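Local atomic coordinates of 3-keto-5-aminohexanoate cleavage protein (Archaeoglobus fulgidus, PDB entry 3LOT), a protein that probably catalyses the zinc-dependent cleavage of 3-keto-5-aminohexanoate, as a TIM-barrel member of the beta-keto acid cleavage enzymes. Residues P25-T30 with H52-K57; I18-M23 with P139-M144; D80-V85 with P109-F114. One frame throughout, in Å; residues are numbered along the deposited sequence.

This chain illustrates how a TIM barrel uses short local closures inside a longer one. After strand 7-13 the chain enters a long loop in which 18-23 belongs to contact 2 and 25-30, farther on, to contact 1. Contact 1 closes first, through helix 31-43, at the end of strand 48-54. Contact 3 follows in series, joining neighbouring barrel strands 82-85 and 111-115. Contact 2 closes last, at helix 137-144, and so encloses both of the others. Contacts 1 and 2 touch where Arg54 meets His19 O, whereas contacts 1 and 3 reach the same sheet without touching. Contacts 2 and 3 lie on opposite sides of the chain's centre.

Contact 1: P25-T30 with H52-K57; sequences PYLPVT and HARDPK. With ZN (zinc ion), chain P.
Pro28 O, against which Arg54 CD merely packs at 3.6 Å, accepts a hydrogen bond from the hydroxyl of Thr15, and that hydroxyl in turn accepts from Arg54 NE, a relay between the two residues. The arginine starts with CG anti to its carbonyl carbon (chi1 -73°) and runs extended as far as NE, passing alongside the loop backbone. Its CB packs 3.3 Å from Val29 O. Leu27 crosses the arginine at about a right angle and lays CD2 over one guanidinium face, offset toward the rim and 3.8 Å from Arg54 NH2. Besides NE, NH1 bonds to Gly59 O and NH2 to His19 O. Farther on, Val29 CG1 sits 4.0 Å from Asp55 O, and Thr30 CG2 is 4.1 Å from Pro56 O, while Thr30 OG1 turns to Gln33 N, capping helix 31-43. Asp55 OD1 accepts from Lys57 N (3.2 Å) in an Asx turn. Arg54, each guanidinium nitrogen bonded elsewhere, would thus offer 25-30 a fixed surface to pack on, tied to it through Thr15, on the strand that carries two zinc ligands, His50 and His52, the latter binding through NE2 at 2.3 Å.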
loop_
_atom_site.group_PDB
_atom_site.type_symbol
_atom_site.label_atom_id
_atom_site.label_comp_id
_atom_site.label_asym_id
_atom_site.label_seq_id
_atom_site.Cartn_x
_atom_site.Cartn_y
_atom_site.Cartn_z
ATOM N N PRO D 25 -36.139 -13.138 11.803
ATOM C CA PRO D 25 -36.973 -14.305 11.565
ATOM C C PRO D 25 -36.619 -15.004 10.267
ATOM O O PRO D 25 -37.147 -16.048 10.038
ATOM C CB PRO D 25 -38.384 -13.738 11.483
ATOM C CG PRO D 25 -38.182 -12.345 11.122
ATOM C CD PRO D 25 -36.901 -11.890 11.712
ATOM N N TYR D 26 -35.744 -14.440 9.443
ATOM C CA TYR D 26 -35.342 -15.111 8.195
ATOM C C TYR D 26 -34.059 -15.943 8.311
ATOM O O TYR D 26 -33.671 -16.653 7.360
ATOM C CB TYR D 26 -35.217 -14.068 7.098
ATOM C CG TYR D 26 -36.413 -13.146 7.102
ATOM C CD1 TYR D 26 -37.686 -13.622 6.788
ATOM C CD2 TYR D 26 -36.279 -11.804 7.470
ATOM C CE1 TYR D 26 -38.794 -12.748 6.784
ATOM C CE2 TYR D 26 -37.362 -10.958 7.494
ATOM C CZ TYR D 26 -38.610 -11.415 7.160
ATOM O OH TYR D 26 -39.661 -10.505 7.194
ATOM N N LEU D 27 -33.411 -15.896 9.464
ATOM C CA LEU D 27 -32.253 -16.753 9.683
ATOM C C LEU D 27 -32.725 -18.214 9.647
ATOM O O LEU D 27 -33.602 -18.617 10.443
ATOM C CB LEU D 27 -31.574 -16.440 11.018
ATOM C CG LEU D 27 -30.312 -17.288 11.294
ATOM C CD1 LEU D 27 -29.185 -16.872 10.322
ATOM C CD2 LEU D 27 -29.856 -17.110 12.753
ATOM N N PRO D 28 -32.141 -19.032 8.736
ATOM C CA PRO D 28 -32.580 -20.439 8.703
ATOM C C PRO D 28 -32.146 -21.166 9.949
ATOM O O PRO D 28 -30.955 -21.244 10.230
ATOM C CB PRO D 28 -31.840 -21.042 7.498
ATOM C CG PRO D 28 -31.341 -19.886 6.709
ATOM C CD PRO D 28 -31.191 -18.722 7.653
ATOM N N VAL D 29 -33.089 -21.733 10.674
ATOM C CA VAL D 29 -32.740 -22.487 11.855
ATOM C C VAL D 29 -32.802 -24.006 11.731
ATOM O O VAL D 29 -31.805 -24.716 12.075
ATOM C CB VAL D 29 -33.612 -22.128 12.935
ATOM C CG1 VAL D 29 -33.639 -23.348 13.917
ATOM C CG2 VAL D 29 -33.107 -20.765 13.499
ATOM N N THR D 30 -33.896 -24.538 11.249
ATOM C CA THR D 30 -34.044 -25.999 11.243
ATOM C C THR D 30 -33.288 -26.626 10.089
ATOM O O THR D 30 -32.950 -25.942 9.105
ATOM C CB THR D 30 -35.495 -26.366 11.076
ATOM O OG1 THR D 30 -35.898 -25.978 9.758
ATOM C CG2 THR D 30 -36.352 -25.671 12.131
ATOM N N HIS D 52 -23.524 -24.749 7.886
ATOM C CA HIS D 52 -23.473 -25.129 9.301
ATOM C C HIS D 52 -24.759 -25.873 9.711
ATOM O O HIS D 52 -25.806 -25.716 9.092
ATOM C CB HIS D 52 -23.412 -23.913 10.215
ATOM C CG HIS D 52 -22.140 -23.123 10.134
ATOM N ND1 HIS D 52 -21.398 -22.789 11.256
ATOM C CD2 HIS D 52 -21.500 -22.566 9.081
ATOM C CE1 HIS D 52 -20.345 -22.089 10.888
ATOM N NE2 HIS D 52 -20.379 -21.949 9.576
ATOM N N ALA D 53 -24.667 -26.633 10.798
ATOM C CA ALA D 53 -25.836 -27.237 11.437
ATOM C C ALA D 53 -26.277 -26.375 12.630
ATOM O O ALA D 53 -25.459 -25.709 13.273
ATOM C CB ALA D 53 -25.486 -28.641 11.912
ATOM N N ARG D 54 -27.570 -26.443 12.926
ATOM C CA ARG D 54 -28.178 -25.849 14.092
ATOM C C ARG D 54 -29.191 -26.850 14.657
ATOM O O ARG D 54 -29.897 -27.542 13.913
ATOM C CB ARG D 54 -28.931 -24.594 13.714
ATOM C CG ARG D 54 -28.038 -23.436 13.390
ATOM C CD ARG D 54 -28.850 -22.279 12.988
ATOM N NE ARG D 54 -28.025 -21.106 12.711
ATOM C CZ ARG D 54 -27.504 -20.279 13.617
ATOM N NH1 ARG D 54 -27.630 -20.464 14.925
ATOM N NH2 ARG D 54 -26.770 -19.276 13.207
ATOM N N ASP D 55 -29.256 -26.905 15.976
ATOM C CA ASP D 55 -30.261 -27.710 16.680
ATOM C C ASP D 55 -31.667 -27.234 16.284
ATOM O O ASP D 55 -31.978 -26.051 16.427
ATOM C CB ASP D 55 -29.973 -27.519 18.173
ATOM C CG ASP D 55 -30.760 -28.422 19.061
ATOM O OD1 ASP D 55 -31.854 -28.880 18.682
ATOM O OD2 ASP D 55 -30.260 -28.642 20.178
ATOM N N PRO D 56 -32.537 -28.145 15.773
ATOM C CA PRO D 56 -33.884 -27.756 15.298
ATOM C C PRO D 56 -34.806 -27.202 16.383
ATOM O O PRO D 56 -35.657 -26.362 16.083
ATOM C CB PRO D 56 -34.498 -29.067 14.802
ATOM C CG PRO D 56 -33.480 -30.120 15.005
ATOM C CD PRO D 56 -32.360 -29.610 15.817
ATOM N N LYS D 57 -34.617 -27.672 17.618
ATOM C CA LYS D 57 -35.450 -27.283 18.742
ATOM C C LYS D 57 -35.327 -25.798 19.030
ATOM O O LYS D 57 -36.331 -25.158 19.320
ATOM C CB LYS D 57 -35.137 -28.125 20.004
HETATM ZN ZN ZN P . -19.027 -20.583 8.271
#

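Contact 2: I18-M23 with P139-M144; sequences IHTPSM and PEYLEM
Met23, a selenomethionine, and Leu142 are brought tip to tip by matching first torsions: each has CG anti to its carbonyl carbon (chi1 -59° and -60°). Beyond CG the Met23 chain stays extended, which carries its methyl CE to 3.7 Å from Leu142 CD1 and 3.8 Å from Leu142 CD2, so that the methyl meets both arms of the leucine fork. Thr20 adds its methyl to the same apolar patch. Its CG2 lies 4.1 Å from Leu142 CD2 and 4.0 Å from Tyr141 CD2, touching two successive residues of the helix. The threonine comes to the phenol at the edge, near the ring plane, and not over a face.

Ile18 O also meets that edge, in the plane of the ring and 3.8 Å from Tyr141 CE2. The isoleucine side chain starts away from the helix, yet its second torsion is nearly eclipsed (chi2 12°), an uncommon and probably strained setting, and CD1 lands 3.8 Å from Tyr141 OH. That hydroxyl has its main partner elsewhere, in the hydroxyl of Thr92, with a weak bond to Ala17 O. Thr20 OG1 similarly turns to Glu138, just before 139-144, as does the hydroxyl of Ser22.

In this example the loop that follows the first barrel strand is held to helix 137-144 by two kinds of force. Thr20 and Tyr141 each take part in both: their carbon atoms pack across the contact while their hydroxyls bond to Glu138 and Thr92. Because the nearest side-chain atom of Ile18 is about 7 Å from the zinc ion, the contact fastens a loop that borders the metal site, and a tyrosine held at its hydroxyl as well as along its edge is likely to have little freedom to turn.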
loop_
_atom_site.group_PDB
_atom_site.type_symbol
_atom_site.label_atom_id
_atom_site.label_comp_id
_atom_site.label_asym_id
_atom_site.label_seq_id
_atom_site.Cartn_x
_atom_site.Cartn_y
_atom_site.Cartn_z
ATOM N N ILE D 18 -22.940 -17.340 14.011
ATOM C CA ILE D 18 -22.758 -16.047 14.667
ATOM C C ILE D 18 -24.111 -15.447 15.000
ATOM O O ILE D 18 -24.400 -15.174 16.171
ATOM C CB ILE D 18 -21.890 -15.076 13.824
ATOM C CG1 ILE D 18 -20.398 -15.471 13.887
ATOM C CG2 ILE D 18 -22.020 -13.682 14.339
ATOM C CD1 ILE D 18 -20.029 -16.851 14.499
ATOM N N HIS D 19 -24.940 -15.283 13.981
ATOM C CA HIS D 19 -26.283 -14.744 14.164
ATOM C C HIS D 19 -27.172 -15.719 14.945
ATOM O O HIS D 19 -26.998 -16.920 14.903
ATOM C CB HIS D 19 -26.912 -14.340 12.813
ATOM C CG HIS D 19 -26.126 -13.313 12.061
ATOM N ND1 HIS D 19 -25.744 -13.477 10.736
ATOM C CD2 HIS D 19 -25.604 -12.132 12.462
ATOM C CE1 HIS D 19 -25.042 -12.425 10.357
ATOM N NE2 HIS D 19 -24.940 -11.596 11.385
ATOM N N THR D 20 -28.090 -15.180 15.718
ATOM C CA THR D 20 -28.974 -16.030 16.506
ATOM C C THR D 20 -30.427 -15.809 16.044
ATOM O O THR D 20 -30.710 -14.766 15.471
ATOM C CB THR D 20 -28.807 -15.802 17.992
ATOM O OG1 THR D 20 -29.300 -14.501 18.375
ATOM C CG2 THR D 20 -27.317 -15.967 18.425
ATOM N N PRO D 21 -31.338 -16.763 16.292
ATOM C CA PRO D 21 -32.721 -16.696 15.781
ATOM C C PRO D 21 -33.469 -15.426 16.035
ATOM O O PRO D 21 -34.187 -14.924 15.153
ATOM C CB PRO D 21 -33.411 -17.812 16.546
ATOM C CG PRO D 21 -32.325 -18.816 16.691
ATOM C CD PRO D 21 -31.124 -18.025 17.021
ATOM N N SER D 22 -33.316 -14.917 17.244
ATOM C CA SER D 22 -34.046 -13.732 17.646
ATOM C C SER D 22 -33.586 -12.500 16.874
ATOM O O SER D 22 -34.282 -11.484 16.888
ATOM C CB SER D 22 -33.920 -13.509 19.162
ATOM O OG SER D 22 -34.459 -14.632 19.886
HETATM N N MSE D 23 -32.448 -12.549 16.189
HETATM C CA MSE D 23 -31.989 -11.363 15.459
HETATM C C MSE D 23 -32.749 -11.181 14.160
HETATM O O MSE D 23 -32.888 -10.052 13.685
HETATM C CB MSE D 23 -30.488 -11.375 15.182
HETATM C CG MSE D 23 -29.611 -11.458 16.443
HETATM SE SE MSE D 23 -27.750 -11.663 16.006
HETATM C CE MSE D 23 -27.115 -11.997 17.806
ATOM N N PRO D 139 -28.375 -14.985 24.605
ATOM C CA PRO D 139 -27.491 -13.984 25.196
ATOM C C PRO D 139 -26.315 -14.633 25.942
ATOM O O PRO D 139 -25.217 -14.072 26.018
ATOM C CB PRO D 139 -28.405 -13.224 26.151
ATOM C CG PRO D 139 -29.507 -14.170 26.478
ATOM C CD PRO D 139 -29.718 -14.944 25.209
ATOM N N GLU D 140 -26.524 -15.807 26.487
ATOM C CA GLU D 140 -25.429 -16.558 27.078
ATOM C C GLU D 140 -24.291 -16.846 26.067
ATOM O O GLU D 140 -23.098 -16.611 26.352
ATOM C CB GLU D 140 -25.957 -17.848 27.645
ATOM C CG GLU D 140 -24.838 -18.716 28.186
ATOM C CD GLU D 140 -25.300 -19.696 29.258
ATOM O OE1 GLU D 140 -26.533 -19.925 29.354
ATOM O OE2 GLU D 140 -24.421 -20.228 30.000
ATOM N N TYR D 141 -24.662 -17.327 24.893
ATOM C CA TYR D 141 -23.714 -17.565 23.817
ATOM C C TYR D 141 -22.926 -16.310 23.437
ATOM O O TYR D 141 -21.689 -16.322 23.318
ATOM C CB TYR D 141 -24.458 -18.107 22.597
ATOM C CG TYR D 141 -23.645 -18.145 21.345
ATOM C CD1 TYR D 141 -22.498 -18.937 21.252
ATOM C CD2 TYR D 141 -24.015 -17.393 20.248
ATOM C CE1 TYR D 141 -21.741 -18.974 20.076
ATOM C CE2 TYR D 141 -23.276 -17.413 19.081
ATOM C CZ TYR D 141 -22.142 -18.199 18.996
ATOM O OH TYR D 141 -21.422 -18.198 17.818
ATOM N N LEU D 142 -23.638 -15.214 23.252
ATOM C CA LEU D 142 -23.000 -13.991 22.821
ATOM C C LEU D 142 -21.991 -13.495 23.905
ATOM O O LEU D 142 -20.857 -13.132 23.582
ATOM C CB LEU D 142 -24.068 -12.926 22.516
ATOM C CG LEU D 142 -25.108 -13.216 21.417
ATOM C CD1 LEU D 142 -26.082 -12.037 21.373
ATOM C CD2 LEU D 142 -24.447 -13.453 20.040
ATOM N N GLU D 143 -22.415 -13.500 25.166
ATOM C CA GLU D 143 -21.537 -13.139 26.285
ATOM C C GLU D 143 -20.292 -14.000 26.390
ATOM O O GLU D 143 -19.194 -13.488 26.648
ATOM C CB GLU D 143 -22.282 -13.233 27.608
ATOM C CG GLU D 143 -21.430 -12.905 28.839
ATOM C CD GLU D 143 -20.673 -11.559 28.755
ATOM O OE1 GLU D 143 -21.157 -10.589 28.106
ATOM O OE2 GLU D 143 -19.550 -11.500 29.323
HETATM N N MSE D 144 -20.469 -15.311 26.220
HETATM C CA MSE D 144 -19.352 -16.215 26.343
HETATM C C MSE D 144 -18.283 -16.039 25.311
HETATM O O MSE D 144 -17.116 -16.309 25.613
HETATM C CB MSE D 144 -19.828 -17.657 26.431
HETATM C CG MSE D 144 -20.350 -17.876 27.836
HETATM SE SE MSE D 144 -21.175 -19.576 28.085
HETATM C CE MSE D 144 -21.994 -19.410 29.912
#

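Contact 3: D80-V85 with P109-F114; sequences DVVINV and PEIATF
Adjacent parallel strands of the TIM barrel, 82-85 and 111-114, run side by side here with 28° between their directions. Two backbone bonds join them: Val85 N donates to Ile111 O at 3.3 Å, and Thr113 N to Val85 O at 2.9 Å. Toward the start of the strands, where they diverge, water takes over. One molecule links Ile83 O with Glu110 N, and another donates to Glu110 OE1 (2.8 Å) while accepting from Ile83 N. The same carboxylate has Arg301 and Gly308 N as further partners. Val82 CG1 crosses to Ile111 CG2 at 3.6 Å, an apolar touch near the two bridging waters.

Asn84 is a second-shell residue of the metal site. Its CG is anti to the backbone N (chi1 178°), and OD1 accepts from ND1 of His50, whose NE2 binds zinc. An alanine at Asn84 would probably leave His50 ND1 without this acceptor and the zinc-binding imidazole freer to turn. The amide is also walled in across the strands: Ile111 CG1 packs 3.8 Å from Asn84 ND2, and the methyl CG2 of Thr113 comes within 3.3 Å of Asn84 OD1, at about a right angle between the two side chains.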
loop_
_atom_site.group_PDB
_atom_site.type_symbol
_atom_site.label_atom_id
_atom_site.label_comp_id
_atom_site.label_asym_id
_atom_site.label_seq_id
_atom_site.Cartn_x
_atom_site.Cartn_y
_atom_site.Cartn_z
ATOM N N ASP D 80 -27.247 -29.932 -7.771
ATOM C CA ASP D 80 -25.836 -30.269 -8.011
ATOM C C ASP D 80 -24.851 -29.244 -7.415
ATOM O O ASP D 80 -23.650 -29.327 -7.626
ATOM C CB ASP D 80 -25.543 -30.542 -9.506
ATOM C CG ASP D 80 -25.647 -29.321 -10.389
ATOM O OD1 ASP D 80 -26.191 -28.302 -9.944
ATOM O OD2 ASP D 80 -25.188 -29.388 -11.571
ATOM N N VAL D 81 -25.381 -28.279 -6.684
ATOM C CA VAL D 81 -24.556 -27.296 -6.000
ATOM C C VAL D 81 -23.406 -27.933 -5.238
ATOM O O VAL D 81 -23.552 -29.032 -4.671
ATOM C CB VAL D 81 -25.410 -26.446 -5.015
ATOM C CG1 VAL D 81 -25.853 -27.279 -3.806
ATOM C CG2 VAL D 81 -24.649 -25.174 -4.595
ATOM N N VAL D 82 -22.251 -27.256 -5.232
ATOM C CA VAL D 82 -21.125 -27.695 -4.415
ATOM C C VAL D 82 -21.442 -27.391 -2.927
ATOM O O VAL D 82 -21.792 -26.266 -2.558
ATOM C CB VAL D 82 -19.771 -27.057 -4.869
ATOM C CG1 VAL D 82 -18.608 -27.514 -3.981
ATOM C CG2 VAL D 82 -19.460 -27.425 -6.357
ATOM N N ILE D 83 -21.386 -28.431 -2.105
ATOM C CA ILE D 83 -21.745 -28.335 -0.692
ATOM C C ILE D 83 -20.469 -28.251 0.135
ATOM O O ILE D 83 -19.697 -29.241 0.274
ATOM C CB ILE D 83 -22.606 -29.544 -0.234
ATOM C CG1 ILE D 83 -23.888 -29.668 -1.107
ATOM C CG2 ILE D 83 -22.866 -29.400 1.275
ATOM C CD1 ILE D 83 -24.627 -31.020 -1.025
ATOM N N ASN D 84 -20.189 -27.047 0.590
ATOM C CA ASN D 84 -19.010 -26.730 1.412
ATOM C C ASN D 84 -19.434 -26.792 2.878
ATOM O O ASN D 84 -20.308 -26.022 3.292
ATOM C CB ASN D 84 -18.550 -25.303 1.041
ATOM C CG ASN D 84 -17.338 -24.800 1.860
ATOM O OD1 ASN D 84 -17.260 -25.032 3.056
ATOM N ND2 ASN D 84 -16.431 -24.037 1.213
ATOM N N VAL D 85 -18.775 -27.650 3.652
ATOM C CA VAL D 85 -19.100 -27.862 5.063
ATOM C C VAL D 85 -18.120 -27.118 6.000
ATOM O O VAL D 85 -16.923 -27.072 5.747
ATOM C CB VAL D 85 -19.056 -29.368 5.356
ATOM C CG1 VAL D 85 -19.486 -29.654 6.765
ATOM C CG2 VAL D 85 -19.936 -30.087 4.353
ATOM N N PRO D 109 -16.826 -34.510 2.219
ATOM C CA PRO D 109 -17.323 -33.530 1.289
ATOM C C PRO D 109 -16.259 -33.135 0.273
ATOM O O PRO D 109 -15.065 -33.401 0.466
ATOM C CB PRO D 109 -17.655 -32.307 2.187
ATOM C CG PRO D 109 -16.718 -32.447 3.357
ATOM C CD PRO D 109 -16.531 -33.936 3.547
ATOM N N GLU D 110 -16.707 -32.492 -0.794
ATOM C CA GLU D 110 -15.816 -32.000 -1.835
ATOM C C GLU D 110 -14.901 -30.891 -1.340
ATOM O O GLU D 110 -13.771 -30.772 -1.804
ATOM C CB GLU D 110 -16.612 -31.468 -3.029
ATOM C CG GLU D 110 -17.453 -32.518 -3.822
ATOM C CD GLU D 110 -18.021 -31.932 -5.099
ATOM O OE1 GLU D 110 -19.119 -31.329 -5.040
ATOM O OE2 GLU D 110 -17.376 -32.036 -6.163
ATOM N N ILE D 111 -15.420 -30.037 -0.468
ATOM C CA ILE D 111 -14.670 -28.895 0.040
ATOM C C ILE D 111 -15.220 -28.620 1.453
ATOM O O ILE D 111 -16.408 -28.887 1.748
ATOM C CB ILE D 111 -14.799 -27.697 -0.959
ATOM C CG1 ILE D 111 -13.995 -26.469 -0.507
ATOM C CG2 ILE D 111 -16.309 -27.316 -1.218
ATOM C CD1 ILE D 111 -13.667 -25.558 -1.626
ATOM N N ALA D 112 -14.355 -28.171 2.344
ATOM C CA ALA D 112 -14.761 -27.801 3.693
ATOM C C ALA D 112 -13.857 -26.696 4.236
ATOM O O ALA D 112 -12.743 -26.506 3.741
ATOM C CB ALA D 112 -14.767 -28.962 4.613
ATOM N N THR D 113 -14.340 -25.943 5.218
ATOM C CA THR D 113 -13.565 -24.789 5.631
ATOM C C THR D 113 -12.453 -25.254 6.577
ATOM O O THR D 113 -12.585 -26.278 7.234
ATOM C CB THR D 113 -14.429 -23.632 6.200
ATOM O OG1 THR D 113 -15.125 -24.017 7.376
ATOM C CG2 THR D 113 -15.429 -23.212 5.174
ATOM N N PHE D 114 -11.376 -24.469 6.606
ATOM C CA PHE D 114 -10.094 -24.804 7.213
ATOM C C PHE D 114 -9.546 -23.463 7.711
ATOM O O PHE D 114 -8.862 -22.784 6.966
ATOM C CB PHE D 114 -9.177 -25.376 6.109
ATOM C CG PHE D 114 -7.983 -26.140 6.600
ATOM C CD1 PHE D 114 -6.976 -25.505 7.275
ATOM C CD2 PHE D 114 -7.867 -27.483 6.325
ATOM C CE1 PHE D 114 -5.850 -26.200 7.675
ATOM C CE2 PHE D 114 -6.749 -28.212 6.698
ATOM C CZ PHE D 114 -5.709 -27.581 7.381
HETATM O O HOH W 1 -19.537 -31.766 -0.625
HETATM O O HOH W 2 -21.001 -31.274 -2.938
#